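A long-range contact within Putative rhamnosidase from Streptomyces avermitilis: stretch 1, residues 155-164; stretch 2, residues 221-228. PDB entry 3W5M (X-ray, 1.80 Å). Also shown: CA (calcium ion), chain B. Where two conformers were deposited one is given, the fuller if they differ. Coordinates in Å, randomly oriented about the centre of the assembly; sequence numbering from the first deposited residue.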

ATOM      1  N   ALA A 155      17.738 -22.592  34.349  1.00 28.19           N
ATOM      2  CA  ALA A 155      17.117 -22.472  35.649  1.00 26.83           C
ATOM      3  C   ALA A 155      16.602 -21.054  35.868  1.00 26.23           C
ATOM      4  O   ALA A 155      16.863 -20.149  35.058  1.00 27.59           O
ATOM      5  CB  ALA A 155      18.115 -22.866  36.728  1.00 27.12           C
ATOM      6  N   THR A 156      15.842 -20.889  36.947  1.00 24.48           N
ATOM      7  CA  THR A 156      15.386 -19.574  37.418  1.00 23.58           C
ATOM      8  C   THR A 156      16.300 -19.092  38.538  1.00 20.38           C
ATOM      9  O   THR A 156      16.728 -19.893  39.382  1.00 21.17           O
ATOM     10  CB  THR A 156      13.918 -19.664  37.875  1.00 24.00           C
ATOM     11  OG1 THR A 156      13.142 -20.113  36.768  1.00 27.89           O
ATOM     12  CG2 THR A 156      13.352 -18.294  38.382  1.00 23.78           C
ATOM     13  N   ARG A 157      16.623 -17.795  38.530  1.00 20.61           N
ATOM     14  CA  ARG A 157      17.372 -17.161  39.624  1.00 19.80           C
ATOM     15  C   ARG A 157      16.573 -15.947  40.113  1.00 19.51           C
ATOM     16  O   ARG A 157      15.739 -15.421  39.377  1.00 19.86           O
ATOM     17  CB  ARG A 157      18.775 -16.761  39.197  1.00 19.99           C
ATOM     18  CG  ARG A 157      19.580 -17.954  38.661  1.00 21.81           C
ATOM     19  CD  ARG A 157      19.945 -18.898  39.783  1.00 21.76           C
ATOM     20  NE  ARG A 157      20.754 -20.047  39.358  1.00 23.29           N
ATOM     21  CZ  ARG A 157      20.354 -21.322  39.397  1.00 24.26           C
ATOM     22  NH1 ARG A 157      19.127 -21.655  39.813  1.00 22.86           N
ATOM     23  NH2 ARG A 157      21.211 -22.300  39.023  1.00 25.00           N
ATOM     24  N   TRP A 158      16.811 -15.559  41.362  1.00 18.79           N
ATOM     25  CA  TRP A 158      16.025 -14.502  42.008  1.00 19.89           C
ATOM     26  C   TRP A 158      16.964 -13.384  42.453  1.00 19.71           C
ATOM     27  O   TRP A 158      18.116 -13.656  42.870  1.00 21.41           O
ATOM     28  CB  TRP A 158      15.257 -15.108  43.199  1.00 21.13           C
ATOM     29  CG  TRP A 158      14.216 -16.114  42.758  1.00 22.76           C
ATOM     30  CD1 TRP A 158      12.899 -15.868  42.493  1.00 24.27           C
ATOM     31  CD2 TRP A 158      14.417 -17.523  42.512  1.00 23.04           C
ATOM     32  NE1 TRP A 158      12.268 -17.025  42.102  1.00 25.29           N
ATOM     33  CE2 TRP A 158      13.177 -18.051  42.097  1.00 23.93           C
ATOM     34  CE3 TRP A 158      15.531 -18.382  42.602  1.00 23.42           C
ATOM     35  CZ2 TRP A 158      13.005 -19.407  41.774  1.00 24.45           C
ATOM     36  CZ3 TRP A 158      15.373 -19.718  42.268  1.00 23.79           C
ATOM     37  CH2 TRP A 158      14.115 -20.221  41.858  1.00 25.65           C
ATOM     38  N   PHE A 159      16.479 -12.141  42.392  1.00 17.91           N
ATOM     39  CA  PHE A 159      17.298 -10.952  42.630  1.00 17.81           C
ATOM     40  C   PHE A 159      16.505  -9.917  43.396  1.00 18.26           C
ATOM     41  O   PHE A 159      15.307  -9.728  43.108  1.00 17.95           O
ATOM     42  CB  PHE A 159      17.704 -10.315  41.301  1.00 18.17           C
ATOM     43  CG  PHE A 159      18.450 -11.269  40.397  1.00 17.49           C
ATOM     44  CD1 PHE A 159      17.731 -12.177  39.629  1.00 19.09           C
ATOM     45  CD2 PHE A 159      19.848 -11.313  40.375  1.00 18.21           C
ATOM     46  CE1 PHE A 159      18.389 -13.103  38.818  1.00 17.58           C
ATOM     47  CE2 PHE A 159      20.505 -12.232  39.548  1.00 18.54           C
ATOM     48  CZ  PHE A 159      19.782 -13.115  38.788  1.00 18.57           C
ATOM     49  N   ARG A 160      17.198  -9.245  44.312  1.00 18.62           N
ATOM     50  CA  ARG A 160      16.626  -8.146  45.087  1.00 19.03           C
ATOM     51  C   ARG A 160      17.573  -6.978  45.193  1.00 19.89           C
ATOM     52  O   ARG A 160      18.803  -7.158  45.250  1.00 21.16           O
ATOM     53  CB  ARG A 160      16.315  -8.618  46.518  1.00 18.87           C
ATOM     54  CG  ARG A 160      15.072  -9.485  46.657  1.00 20.38           C
ATOM     55  CD  ARG A 160      14.861  -9.997  48.094  1.00 17.73           C
ATOM     56  NE  ARG A 160      14.931  -8.938  49.109  1.00 19.49           N
ATOM     57  CZ  ARG A 160      13.886  -8.239  49.540  1.00 18.63           C
ATOM     58  NH1 ARG A 160      12.677  -8.475  49.060  1.00 19.06           N
ATOM     59  NH2 ARG A 160      14.054  -7.308  50.482  1.00 19.60           N
ATOM     60  N   ARG A 161      16.995  -5.780  45.272  1.00 20.10           N
ATOM     61  CA  ARG A 161      17.762  -4.588  45.616  0.50 21.47           C
ATOM     62  C   ARG A 161      16.852  -3.569  46.267  1.00 22.02           C
ATOM     63  O   ARG A 161      15.757  -3.295  45.809  1.00 24.56           O
ATOM     64  CB  ARG A 161      18.477  -3.957  44.416  0.50 21.41           C
ATOM     65  CG  ARG A 161      19.464  -2.871  44.827  0.50 21.76           C
ATOM     66  CD  ARG A 161      20.280  -2.313  43.676  0.50 20.68           C
ATOM     67  NE  ARG A 161      20.981  -1.095  44.073  0.50 21.92           N
ATOM     68  CZ  ARG A 161      21.791  -0.412  43.276  0.50 21.33           C
ATOM     69  NH1 ARG A 161      22.018  -0.832  42.035  0.50 18.62           N
ATOM     70  NH2 ARG A 161      22.385   0.683  43.733  0.50 22.79           N
ATOM     71  N   THR A 162      17.324  -3.049  47.383  1.00 23.51           N
ATOM     72  CA  THR A 162      16.634  -1.938  48.036  1.00 26.40           C
ATOM     73  C   THR A 162      17.439  -0.682  47.787  1.00 27.09           C
ATOM     74  O   THR A 162      18.620  -0.635  48.135  1.00 27.47           O
ATOM     75  CB  THR A 162      16.453  -2.182  49.545  1.00 27.11           C
ATOM     76  OG1 THR A 162      15.640  -3.344  49.725  1.00 27.49           O
ATOM     77  CG2 THR A 162      15.773  -0.964  50.203  1.00 28.54           C
ATOM     78  N   VAL A 163      16.789   0.317  47.185  1.00 27.07           N
ATOM     79  CA  VAL A 163      17.424   1.600  46.815  1.00 28.47           C
ATOM     80  C   VAL A 163      16.694   2.798  47.406  1.00 28.73           C
ATOM     81  O   VAL A 163      15.461   2.815  47.474  1.00 28.58           O
ATOM     82  CB  VAL A 163      17.503   1.789  45.283  1.00 30.45           C
ATOM     83  CG1 VAL A 163      18.653   0.981  44.722  1.00 32.15           C
ATOM     84  CG2 VAL A 163      16.178   1.463  44.581  1.00 30.16           C
ATOM     85  N   ASP A 164      17.475   3.796  47.814  1.00 29.73           N
ATOM     86  CA  ASP A 164      16.971   5.011  48.436  1.00 31.14           C
ATOM     87  C   ASP A 164      16.837   6.054  47.321  1.00 31.88           C
ATOM     88  O   ASP A 164      17.830   6.532  46.768  1.00 34.28           O
ATOM     89  CB  ASP A 164      17.952   5.477  49.524  1.00 34.62           C
ATOM     90  CG  ASP A 164      17.371   6.555  50.435  1.00 40.82           C
ATOM     91  OD1 ASP A 164      16.257   7.041  50.185  1.00 39.77           O
ATOM     92  OD2 ASP A 164      18.041   6.921  51.427  1.00 45.61           O
TER
HETATM   93 CA    CA B1201      19.788 -18.279  27.391  1.00 31.07          CA
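Stretch 2, residues 221-228: TLAVSASN

How does stretch 2 lie on stretch 1? Residues 221-227 form an extended strand that runs antiparallel beside strand 156-164, with 162° between their N-to-C directions and a closest approach of the axes of 4.6 Å. The register pairs Thr156 with Ser227 and steps without a break to Thr162 with Thr221. Thr156 CA lies 4.1 Å from Ser227 CA in a non-hydrogen-bonded pair, and Arg157 CA lies 5.5 Å from Ala226 CA in a hydrogen-bonded one, the alternation expected of an antiparallel ladder.

What holds the two backbones together? Each hydrogen-bonded pair closes a ring of two bonds. Arg157 N donates to Ala226 O at 2.8 Å and Ala226 N returns to Arg157 O at 3.0 Å. Phe159 N to Val224 O and Val224 N to Phe159 O are both 2.8 Å, the former more bent at 136°. Arg161 N reaches Leu222 O at 2.9 Å, and Leu222 N reaches Arg161 O at 2.7 Å. Past the strand, Asn228 N still bonds Ala155 O at 2.8 Å, while Asn228 OD1 binds the calcium ion at 2.3 Å.

What do the side chains do on the face that carries Thr156 and Thr162? Hydroxyls pair near both ends of the ladder: Thr156 OG1 and Ser227 OG lie 2.6 Å apart, Thr162 OG1 and Thr221 OG1 3.3 Å, each pair hydrogen-bonded. Between them, Trp158 CD1 packs 3.9 Å from Ser225 CB; at the Thr221 end, the methyl Thr221 CG2 lies over one face of the Arg160 guanidinium, 3.7 Å from Arg160 NH1.

What fills the other face? Apolar contacts gather there. Phe159 CB lies 4.2 Å from Val224 CB, and the ring also packs against the next residue of stretch 2 on that face, with Phe159 CE1 4.2 Å from Ala226 CB. Further along, Val163 CG2 approaches Leu222 CD1 at 4.0 Å.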

ATOM      1  N   THR A 221      11.967  -1.338  47.201  1.00 22.74           N
ATOM      2  CA  THR A 221      12.529  -2.666  46.983  1.00 23.88           C
ATOM      3  C   THR A 221      12.183  -3.141  45.582  1.00 23.10           C
ATOM      4  O   THR A 221      11.018  -3.209  45.205  1.00 24.80           O
ATOM      5  CB  THR A 221      12.003  -3.634  48.036  1.00 25.40           C
ATOM      6  OG1 THR A 221      12.379  -3.150  49.338  1.00 27.43           O
ATOM      7  CG2 THR A 221      12.576  -5.042  47.824  1.00 24.29           C
ATOM      8  N   LEU A 222      13.210  -3.433  44.789  1.00 22.07           N
ATOM      9  CA  LEU A 222      13.028  -3.958  43.439  1.00 22.14           C
ATOM     10  C   LEU A 222      13.343  -5.434  43.552  1.00 21.62           C
ATOM     11  O   LEU A 222      14.250  -5.824  44.306  1.00 21.58           O
ATOM     12  CB  LEU A 222      14.011  -3.281  42.459  1.00 23.10           C
ATOM     13  CG  LEU A 222      14.110  -1.751  42.634  1.00 24.46           C
ATOM     14  CD1 LEU A 222      15.199  -1.158  41.770  1.00 25.03           C
ATOM     15  CD2 LEU A 222      12.760  -1.117  42.291  1.00 24.23           C
ATOM     16  N   ALA A 223      12.584  -6.250  42.834  1.00 22.03           N
ATOM     17  CA  ALA A 223      12.804  -7.688  42.853  1.00 20.89           C
ATOM     18  C   ALA A 223      12.571  -8.250  41.480  1.00 20.27           C
ATOM     19  O   ALA A 223      11.634  -7.849  40.765  1.00 21.73           O
ATOM     20  CB  ALA A 223      11.890  -8.354  43.890  1.00 22.42           C
ATOM     21  N   VAL A 224      13.401  -9.213  41.089  1.00 19.10           N
ATOM     22  CA  VAL A 224      13.338  -9.701  39.718  1.00 19.55           C
ATOM     23  C   VAL A 224      13.542 -11.189  39.811  1.00 20.09           C
ATOM     24  O   VAL A 224      14.436 -11.626  40.513  1.00 19.30           O
ATOM     25  CB  VAL A 224      14.478  -9.073  38.866  1.00 20.51           C
ATOM     26  CG1 VAL A 224      14.638  -9.764  37.526  1.00 18.23           C
ATOM     27  CG2 VAL A 224      14.193  -7.608  38.618  1.00 21.18           C
ATOM     28  N   SER A 225      12.682 -11.958  39.156  1.00 21.14           N
ATOM     29  CA  SER A 225      13.019 -13.361  38.798  1.00 21.50           C
ATOM     30  C   SER A 225      13.438 -13.368  37.329  1.00 22.94           C
ATOM     31  O   SER A 225      12.941 -12.576  36.539  1.00 22.72           O
ATOM     32  CB  SER A 225      11.838 -14.307  39.044  1.00 21.96           C
ATOM     33  OG  SER A 225      10.733 -13.983  38.208  1.00 24.01           O
ATOM     34  N   ALA A 226      14.394 -14.221  36.972  1.00 21.92           N
ATOM     35  CA  ALA A 226      14.816 -14.340  35.590  1.00 22.45           C
ATOM     36  C   ALA A 226      15.115 -15.802  35.347  1.00 23.68           C
ATOM     37  O   ALA A 226      15.636 -16.487  36.234  1.00 22.41           O
ATOM     38  CB  ALA A 226      16.052 -13.491  35.327  1.00 23.39           C
ATOM     39  N   SER A 227      14.799 -16.274  34.140  1.00 24.08           N
ATOM     40  CA  SER A 227      14.977 -17.686  33.811  1.00 25.33           C
ATOM     41  C   SER A 227      15.793 -17.851  32.545  1.00 23.99           C
ATOM     42  O   SER A 227      15.624 -17.101  31.573  1.00 23.93           O
ATOM     43  CB  SER A 227      13.626 -18.388  33.666  1.00 26.19           C
ATOM     44  OG  SER A 227      12.905 -18.284  34.889  1.00 31.46           O
ATOM     45  N   ASN A 228      16.677 -18.840  32.555  1.00 23.70           N
ATOM     46  CA  ASN A 228      17.438 -19.185  31.353  1.00 23.58           C
ATOM     47  C   ASN A 228      16.759 -20.401  30.745  1.00 24.62           C
ATOM     48  O   ASN A 228      16.495 -21.377  31.459  1.00 26.77           O
ATOM     49  CB  ASN A 228      18.879 -19.498  31.747  1.00 23.71           C
ATOM     50  CG  ASN A 228      19.793 -19.780  30.549  1.00 23.21           C
ATOM     51  OD1 ASN A 228      19.512 -19.402  29.419  1.00 24.60           O
ATOM     52  ND2 ASN A 228      20.913 -20.443  30.822  1.00 22.45           N
TER
HETATM   53  O   HOH W   1      20.818 -20.382  26.797  1.00 28.78           O
HETATM   54  O   HOH W   2      18.894 -18.859  25.029  1.00 44.18           O
HETATM   55  O   HOH W   3      21.148 -17.465  25.297  1.00 34.16           O